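Local coordinates for protein uracil-dna glycosylase (Deinococcus radiodurans, PDB 4UQM) that belongs to the uracil-DNA glycosylase superfamily, a fold built on a central parallel beta-sheet, and here holds bound nucleotides, at residues 183-188 / 203-207; 161-165 / 190-194. The protein carries 1 engineered substitution. One frame throughout, in Å; residues are numbered along the deposited sequence.

Following the chain from the N terminus, the first of the four segments met is 161-165, on helix 160-172, which supplies one side of contact 2. The chain continues as strand 179-183 and the short helix 185-188, which hold the first segment of contact 1, before reaching 190-194, where contact 2 closes its loop back onto the helix. Beyond this, strand 200-204 and the residues after it, 203-207, close the loop of contact 1. The two loops therefore cross, each starting or ending inside the other. Contact 1 joins neighbouring parallel strands at the nucleotide; contact 2 pins the connection between those strands to the helix. A salt bridge from Lys-191 to Glu-203 links the two contacts directly.

Contact 1: 183-188 / 203-207; sequences WGSYAR and ESGHP. With nucleotides of chain B.
Strands 179-183 and 200-204 are parallel neighbours in the central sheet, and at their C-terminal ends Gly-184 N gives a nearly straight hydrogen bond (167°) to Ser-204 O over 2.9 Å. The chain then turns on both sides to grip the phosphate of DT11 of chain B: Ser-185 N reaches OP2 at 2.8 Å and His-206 N reaches OP1 at 2.9 Å. Glycine suits position 184, whose backbone angles would jam a beta carbon against the preceding carbonyl and crowd it against His-206 CB. Gly-184 CA and Gly-205 CA both lie 3.2 Å from OP1 of DT11 of chain B. This is the end of a beta-alpha-beta unit, and His-206 and Pro-207 begin the HPSPLS sequence known from this family. On the sheet face carrying Trp-183 and Ser-204, the small serine hydroxyl OG donates to Gly-205 O (2.8 Å) and accepts from a water that itself accepts the N-H of Trp-183 NE1. Pro-207 lies near one face of the indole, towards its rim, with its CD 3.9 Å from Trp-183 CB, while Phe-96 and Phe-215 meet the ring edge-to-face. At the outer side, Arg-188 NE bridges to Glu-203 OE1 at 3.0 Å, on its anti side but tilted 29° out of the carboxylate plane, the guanidinium and carboxylate planes standing 60° apart; Glu-203 OE2 pairs with Lys-191.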
# COMPACT_ATOMS: atom_id res chain seq x y z
N TRP A 183 -5.28 0.68 7.12
CA TRP A 183 -5.50 2.07 7.46
C TRP A 183 -6.71 2.62 6.73
O TRP A 183 -6.63 2.90 5.53
CB TRP A 183 -4.27 2.93 7.07
CG TRP A 183 -3.12 2.75 8.09
CD1 TRP A 183 -3.20 2.31 9.39
CD2 TRP A 183 -1.75 3.09 7.86
NE1 TRP A 183 -1.95 2.37 10.00
CE2 TRP A 183 -1.05 2.84 9.06
CE3 TRP A 183 -1.05 3.60 6.78
CZ2 TRP A 183 0.33 3.08 9.15
CZ3 TRP A 183 0.30 3.81 6.88
CH2 TRP A 183 0.96 3.53 8.03
N GLY A 184 -7.79 2.81 7.48
CA GLY A 184 -9.02 3.40 6.97
C GLY A 184 -10.13 2.39 6.75
O GLY A 184 -9.91 1.17 6.63
N SER A 185 -11.34 2.93 6.65
CA SER A 185 -12.51 2.08 6.54
C SER A 185 -12.49 1.20 5.28
O SER A 185 -12.92 0.05 5.30
CB SER A 185 -13.76 2.92 6.58
OG SER A 185 -13.86 3.62 7.83
N TYR A 186 -12.05 1.78 4.17
CA TYR A 186 -12.05 0.99 2.91
C TYR A 186 -11.00 -0.14 2.95
O TYR A 186 -11.32 -1.30 2.59
CB TYR A 186 -11.86 1.91 1.69
CG TYR A 186 -13.14 2.70 1.44
CD1 TYR A 186 -13.39 3.91 2.07
CD2 TYR A 186 -14.17 2.17 0.65
CE1 TYR A 186 -14.57 4.57 1.90
CE2 TYR A 186 -15.37 2.81 0.49
CZ TYR A 186 -15.58 4.00 1.14
OH TYR A 186 -16.77 4.67 1.00
N ALA A 187 -9.82 0.14 3.49
CA ALA A 187 -8.82 -0.91 3.66
C ALA A 187 -9.32 -2.00 4.62
O ALA A 187 -9.05 -3.19 4.44
CB ALA A 187 -7.53 -0.33 4.20
N ARG A 188 -9.99 -1.58 5.69
CA ARG A 188 -10.48 -2.52 6.70
C ARG A 188 -11.51 -3.52 6.21
O ARG A 188 -11.72 -4.55 6.86
CB ARG A 188 -10.94 -1.74 7.91
CG ARG A 188 -9.73 -1.13 8.64
CD ARG A 188 -10.14 -0.10 9.65
NE ARG A 188 -10.66 -0.66 10.87
CZ ARG A 188 -10.95 0.05 11.96
NH1 ARG A 188 -10.85 1.38 11.97
NH2 ARG A 188 -11.35 -0.59 13.05
N GLU A 203 -5.34 -2.59 12.78
CA GLU A 203 -6.27 -1.76 12.04
C GLU A 203 -6.50 -0.46 12.77
O GLU A 203 -6.53 -0.42 14.00
CB GLU A 203 -7.57 -2.51 11.71
CG GLU A 203 -8.42 -2.84 12.85
CD GLU A 203 -9.59 -3.74 12.45
OE1 GLU A 203 -10.20 -3.55 11.38
OE2 GLU A 203 -9.78 -4.73 13.11
N SER A 204 -6.72 0.59 11.99
CA SER A 204 -7.04 1.90 12.56
C SER A 204 -7.66 2.78 11.52
O SER A 204 -7.82 2.39 10.36
CB SER A 204 -5.79 2.62 13.10
OG SER A 204 -4.95 3.07 12.06
N GLY A 205 -8.00 3.99 11.92
CA GLY A 205 -8.30 5.02 10.95
C GLY A 205 -7.09 5.37 10.08
O GLY A 205 -5.91 5.12 10.41
N HIS A 206 -7.38 6.02 8.98
CA HIS A 206 -6.38 6.47 8.06
C HIS A 206 -5.56 7.64 8.61
O HIS A 206 -6.07 8.45 9.38
CB HIS A 206 -7.15 6.85 6.76
CG HIS A 206 -6.30 7.09 5.56
ND1 HIS A 206 -5.65 8.27 5.37
CD2 HIS A 206 -5.98 6.29 4.51
CE1 HIS A 206 -4.97 8.22 4.23
NE2 HIS A 206 -5.16 7.03 3.69
N PRO A 207 -4.29 7.75 8.18
CA PRO A 207 -3.48 8.85 8.75
C PRO A 207 -3.72 10.27 8.16
O PRO A 207 -3.13 11.24 8.60
CB PRO A 207 -2.06 8.42 8.42
CG PRO A 207 -2.18 7.50 7.20
CD PRO A 207 -3.47 6.76 7.46
P DT B 11 -11.19 6.55 7.61
OP1 DT B 11 -10.25 5.93 8.57
OP2 DT B 11 -11.69 5.74 6.46
O5' DT B 11 -12.49 6.99 8.45
C5' DT B 11 -12.32 7.35 9.84
C4' DT B 11 -13.70 7.53 10.41
O4' DT B 11 -14.30 8.75 9.88
C3' DT B 11 -14.66 6.39 10.06
O3' DT B 11 -15.61 6.32 11.12
C2' DT B 11 -15.51 6.97 8.95
C1' DT B 11 -15.58 8.43 9.41
N1 DT B 11 -16.00 9.42 8.42
C2 DT B 11 -16.81 10.45 8.85
O2 DT B 11 -17.09 10.62 10.03
N3 DT B 11 -17.23 11.30 7.87
C4 DT B 11 -16.93 11.23 6.51
O4 DT B 11 -17.36 12.08 5.75
C5 DT B 11 -16.09 10.13 6.13
C7 DT B 11 -15.72 9.97 4.68
C6 DT B 11 -15.67 9.29 7.08
O HOH W 1 -2.48 2.26 12.88

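Contact 2: 161-165 / 190-194; sequences EHFTD and KKKLI
Lys-190 drives its side chain end-on into one turn of helix 160-172, so that its ammonium nitrogen lies among Thr-164, Asp-165 and the backbone of Glu-161. The chain bends at its second torsion (chi2 -62°) and then runs nearly straight, which carries NZ away from its own backbone and up to the helix. There Lys-190 crosses Thr-164 at about a right angle, and NZ donates to OG1 at 2.9 Å. With Asp-165 the approach is oblique: NZ meets OD1 at 2.7 Å, coming from above the carboxylate plane (46° out of it), in a salt bridge. A third, weak bond runs from NZ to Glu-161 O at 3.1 Å, a carbonyl that also accepts the helical N-H of Asp-165. Glu-161 turns its own carboxylate the other way, to Gly-157 N.

Threonine suits its place because one hydroxyl can serve several partners: it accepts from the lysine and is also hydrogen-bonded to the backbone O of Ala-143, with a weak bond to Trp-160 O. Leu-193, from the 3-10 turn following Lys-190, lies crosswise to Asp-165, its CD1 3.4 Å from OD1 and 3.7 Å from CG. Its apolar branch also packs on Ile-168, one turn further along the helix, as does the aliphatic part of Lys-190.

Lysine suits the place because its long side chain can pass Ile-168 and still bring a charged end to two firm acceptors and one weak one, matching the three hydrogens of an ammonium group. Such a set, with a carboxylate among them, would be expected to keep this buried amine protonated.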
# COMPACT_ATOMS: atom_id res chain seq x y z
N GLU A 161 -11.13 -3.32 -6.14
CA GLU A 161 -11.26 -4.08 -4.89
C GLU A 161 -11.17 -5.56 -5.09
O GLU A 161 -10.60 -6.24 -4.23
CB GLU A 161 -12.56 -3.72 -4.17
CG GLU A 161 -12.63 -2.29 -3.64
CD GLU A 161 -13.07 -1.22 -4.63
OE1 GLU A 161 -13.22 -1.51 -5.86
OE2 GLU A 161 -13.30 -0.07 -4.15
N HIS A 162 -11.64 -6.08 -6.23
CA HIS A 162 -11.48 -7.51 -6.49
C HIS A 162 -9.99 -7.83 -6.69
O HIS A 162 -9.51 -8.86 -6.25
CB HIS A 162 -12.23 -7.88 -7.76
CG HIS A 162 -13.71 -7.77 -7.64
ND1 HIS A 162 -14.42 -8.43 -6.66
CD2 HIS A 162 -14.62 -7.13 -8.41
CE1 HIS A 162 -15.71 -8.18 -6.82
NE2 HIS A 162 -15.85 -7.37 -7.86
N PHE A 163 -9.29 -6.96 -7.39
CA PHE A 163 -7.86 -7.18 -7.63
C PHE A 163 -7.06 -7.09 -6.33
O PHE A 163 -6.21 -7.96 -6.05
CB PHE A 163 -7.34 -6.17 -8.62
CG PHE A 163 -5.86 -6.32 -8.90
CD1 PHE A 163 -5.41 -7.34 -9.72
CD2 PHE A 163 -4.93 -5.51 -8.24
CE1 PHE A 163 -4.04 -7.54 -9.91
CE2 PHE A 163 -3.57 -5.68 -8.44
CZ PHE A 163 -3.12 -6.68 -9.30
N THR A 164 -7.32 -6.08 -5.51
CA THR A 164 -6.58 -5.99 -4.26
C THR A 164 -7.03 -7.06 -3.25
O THR A 164 -6.22 -7.49 -2.43
CB THR A 164 -6.55 -4.58 -3.66
OG1 THR A 164 -7.88 -4.15 -3.42
CG2 THR A 164 -5.83 -3.64 -4.58
N ASP A 165 -8.26 -7.56 -3.34
CA ASP A 165 -8.61 -8.83 -2.61
C ASP A 165 -7.67 -9.96 -3.00
O ASP A 165 -7.20 -10.71 -2.16
CB ASP A 165 -10.05 -9.30 -2.91
CG ASP A 165 -11.16 -8.49 -2.20
OD1 ASP A 165 -10.85 -7.68 -1.31
OD2 ASP A 165 -12.33 -8.76 -2.57
N LYS A 190 -10.98 -5.52 3.98
CA LYS A 190 -10.18 -6.73 3.66
C LYS A 190 -9.98 -7.66 4.88
O LYS A 190 -9.46 -8.79 4.73
CB LYS A 190 -8.78 -6.38 3.14
CG LYS A 190 -8.65 -5.40 2.03
CD LYS A 190 -9.29 -5.86 0.81
CE LYS A 190 -8.81 -5.02 -0.38
NZ LYS A 190 -9.80 -5.19 -1.44
N LYS A 191 -10.33 -7.18 6.08
CA LYS A 191 -9.96 -7.94 7.30
C LYS A 191 -10.42 -9.39 7.29
O LYS A 191 -9.66 -10.25 7.68
CB LYS A 191 -10.48 -7.24 8.55
CG LYS A 191 -10.07 -7.92 9.84
CD LYS A 191 -10.61 -7.12 11.00
CE LYS A 191 -10.34 -7.79 12.32
NZ LYS A 191 -11.23 -7.10 13.30
N LYS A 192 -11.64 -9.65 6.84
CA LYS A 192 -12.17 -11.01 6.76
C LYS A 192 -11.38 -12.00 5.90
O LYS A 192 -11.50 -13.22 6.09
CB LYS A 192 -13.65 -11.00 6.30
CG LYS A 192 -13.88 -10.55 4.87
CD LYS A 192 -15.29 -10.86 4.38
CE LYS A 192 -15.31 -12.21 3.66
NZ LYS A 192 -16.64 -12.71 3.25
N LEU A 193 -10.57 -11.47 4.98
CA LEU A 193 -9.77 -12.32 4.10
C LEU A 193 -8.51 -12.81 4.80
O LEU A 193 -7.84 -13.71 4.27
CB LEU A 193 -9.33 -11.51 2.86
CG LEU A 193 -10.48 -10.99 2.00
CD1 LEU A 193 -9.93 -10.17 0.85
CD2 LEU A 193 -11.42 -12.09 1.56
N ILE A 194 -8.11 -12.17 5.91
CA ILE A 194 -6.87 -12.49 6.59
C ILE A 194 -7.12 -13.60 7.65
O ILE A 194 -7.40 -13.37 8.81
CB ILE A 194 -6.18 -11.25 7.14
CG1 ILE A 194 -5.96 -10.23 5.99
CG2 ILE A 194 -4.83 -11.65 7.75
CD1 ILE A 194 -5.91 -8.83 6.45